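Local structure of aphrodisin (Mesocricetus auratus, 1E5P) at residues I13-D18 with M108-G113. The protein acts as an aphrodisiac pheromone that elicits copulatory behaviour in male hamsters, and is a secreted lipocalin with odorant-binding activity. Sequence-based numbering, arbitrary orientation.
Sequences IVIAAD and MIVVAG
A classic beta bulge marks the seam where the lipocalin barrel closes, strand 8-17 running antiparallel to strand 105-113: Ile-13 and Val-14 both face Val-111. The evidence is a shared acceptor. Val-111 O takes Ile-13 N at 2.8 Å, nearly in line with its C=O (168°), and Val-14 N through a weak bond of 3.4 Å. Val-111 N donates back to Val-14 O in an almost straight bond, with an N-H...O angle of 179°. Beyond the bulge the ladder is regular: Ala-16 and Ile-109 form a hydrogen-bonded pair, Ile-15/Val-110 and Ala-17/Met-108 non-hydrogen-bonded ones.

The bulge turns the CB of Ile-13 toward the partner strand, and with CG1 beside its own backbone N (chi1 -49°) that branch lies 3.5 Å from Gly-113 N. A CB on Gly-113 would clash with this CG1. An alanine in place of Ile-13 would remove CG1 and CD1 and would probably open a gap over the Gly-113 backbone, where the two carbons now pack.

Val-14, Ala-16, Ile-109 and Val-111 share one sheet face, where Leu-126 of helix 120-132 touches both valines and Ile-109. Ile-15, Ala-17, Met-108 and Val-110 take the other, which in lipocalins lines the barrel interior. There selenomethionine Met-108, bent at its last torsion, lies alongside Ile-15 and brings CE to 3.7 Å from Ile-15 CG2; Val-110 CG2 reaches the same Ile-15 CG2 at 4.2 Å.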
loop_
_atom_site.group_PDB
_atom_site.type_symbol
_atom_site.label_atom_id
_atom_site.label_comp_id
_atom_site.label_asym_id
_atom_site.label_seq_id
_atom_site.Cartn_x
_atom_site.Cartn_y
_atom_site.Cartn_z
ATOM N N ILE A 13 2.803 -4.537 5.811
ATOM C CA ILE A 13 2.762 -4.755 7.266
ATOM C C ILE A 13 1.406 -4.284 7.797
ATOM O O ILE A 13 0.722 -5.005 8.535
ATOM C CB ILE A 13 3.899 -4.022 7.972
ATOM C CG1 ILE A 13 5.268 -4.280 7.310
ATOM C CG2 ILE A 13 3.924 -4.414 9.452
ATOM C CD1 ILE A 13 5.610 -5.733 7.173
ATOM N N VAL A 14 1.025 -3.061 7.458
ATOM C CA VAL A 14 -0.257 -2.509 7.939
ATOM C C VAL A 14 -0.908 -1.715 6.814
ATOM O O VAL A 14 -0.211 -1.189 5.938
ATOM C CB VAL A 14 -0.107 -1.583 9.165
ATOM C CG1 VAL A 14 0.553 -2.203 10.368
ATOM C CG2 VAL A 14 0.542 -0.273 8.756
ATOM N N ILE A 15 -2.243 -1.650 6.808
ATOM C CA ILE A 15 -2.975 -0.814 5.900
ATOM C C ILE A 15 -4.063 -0.087 6.730
ATOM O O ILE A 15 -4.645 -0.792 7.569
ATOM C CB ILE A 15 -3.701 -1.520 4.744
ATOM C CG1 ILE A 15 -2.728 -2.259 3.824
ATOM C CG2 ILE A 15 -4.454 -0.479 3.892
ATOM C CD1 ILE A 15 -3.430 -3.159 2.822
ATOM N N ALA A 16 -4.204 1.189 6.540
ATOM C CA ALA A 16 -5.267 1.959 7.216
ATOM C C ALA A 16 -6.134 2.608 6.140
ATOM O O ALA A 16 -5.580 3.051 5.123
ATOM C CB ALA A 16 -4.656 3.027 8.114
ATOM N N ALA A 17 -7.450 2.670 6.292
ATOM C CA ALA A 17 -8.278 3.292 5.261
ATOM C C ALA A 17 -9.516 3.933 5.899
ATOM O O ALA A 17 -10.013 3.400 6.900
ATOM C CB ALA A 17 -8.766 2.250 4.250
ATOM N N ASP A 18 -10.011 4.973 5.246
ATOM C CA ASP A 18 -11.245 5.613 5.769
ATOM C C ASP A 18 -12.458 4.759 5.481
ATOM O O ASP A 18 -13.446 4.824 6.262
ATOM C CB ASP A 18 -11.366 7.051 5.314
ATOM C CG ASP A 18 -11.386 7.259 3.817
ATOM O OD1 ASP A 18 -11.185 6.283 3.084
ATOM O OD2 ASP A 18 -11.590 8.420 3.372
HETATM N N MSE A 108 -6.069 6.028 1.959
HETATM C CA MSE A 108 -5.406 4.934 2.634
HETATM C C MSE A 108 -3.941 5.277 2.976
HETATM O O MSE A 108 -3.355 6.152 2.347
HETATM C CB MSE A 108 -5.263 3.706 1.690
HETATM C CG MSE A 108 -6.413 3.209 0.912
HETATM SE SE MSE A 108 -6.077 2.009 -0.398
HETATM C CE MSE A 108 -5.063 0.787 0.435
ATOM N N ILE A 109 -3.464 4.566 3.976
ATOM C CA ILE A 109 -2.041 4.595 4.321
ATOM C C ILE A 109 -1.601 3.132 4.270
ATOM O O ILE A 109 -2.282 2.256 4.804
ATOM C CB ILE A 109 -1.725 5.159 5.717
ATOM C CG1 ILE A 109 -2.069 6.647 5.734
ATOM C CG2 ILE A 109 -0.239 4.947 6.042
ATOM C CD1 ILE A 109 -2.171 7.233 7.130
ATOM N N VAL A 110 -0.507 2.856 3.567
ATOM C CA VAL A 110 0.029 1.513 3.486
ATOM C C VAL A 110 1.469 1.551 4.023
ATOM O O VAL A 110 2.234 2.453 3.642
ATOM C CB VAL A 110 0.058 1.008 2.015
ATOM C CG1 VAL A 110 0.719 -0.345 1.931
ATOM C CG2 VAL A 110 -1.380 0.988 1.487
ATOM N N VAL A 111 1.780 0.652 4.939
ATOM C CA VAL A 111 3.179 0.584 5.433
ATOM C C VAL A 111 3.785 -0.716 4.904
ATOM O O VAL A 111 3.338 -1.801 5.246
ATOM C CB VAL A 111 3.286 0.614 6.957
ATOM C CG1 VAL A 111 4.765 0.609 7.391
ATOM C CG2 VAL A 111 2.551 1.810 7.547
ATOM N N ALA A 112 4.777 -0.584 4.035
ATOM C CA ALA A 112 5.491 -1.740 3.496
ATOM C C ALA A 112 6.740 -1.970 4.371
ATOM O O ALA A 112 7.273 -0.985 4.860
ATOM C CB ALA A 112 5.941 -1.424 2.075
ATOM N N GLY A 113 7.163 -3.207 4.543
ATOM C CA GLY A 113 8.345 -3.487 5.327
ATOM C C GLY A 113 9.064 -4.741 4.874
ATOM O O GLY A 113 8.618 -5.475 3.996
#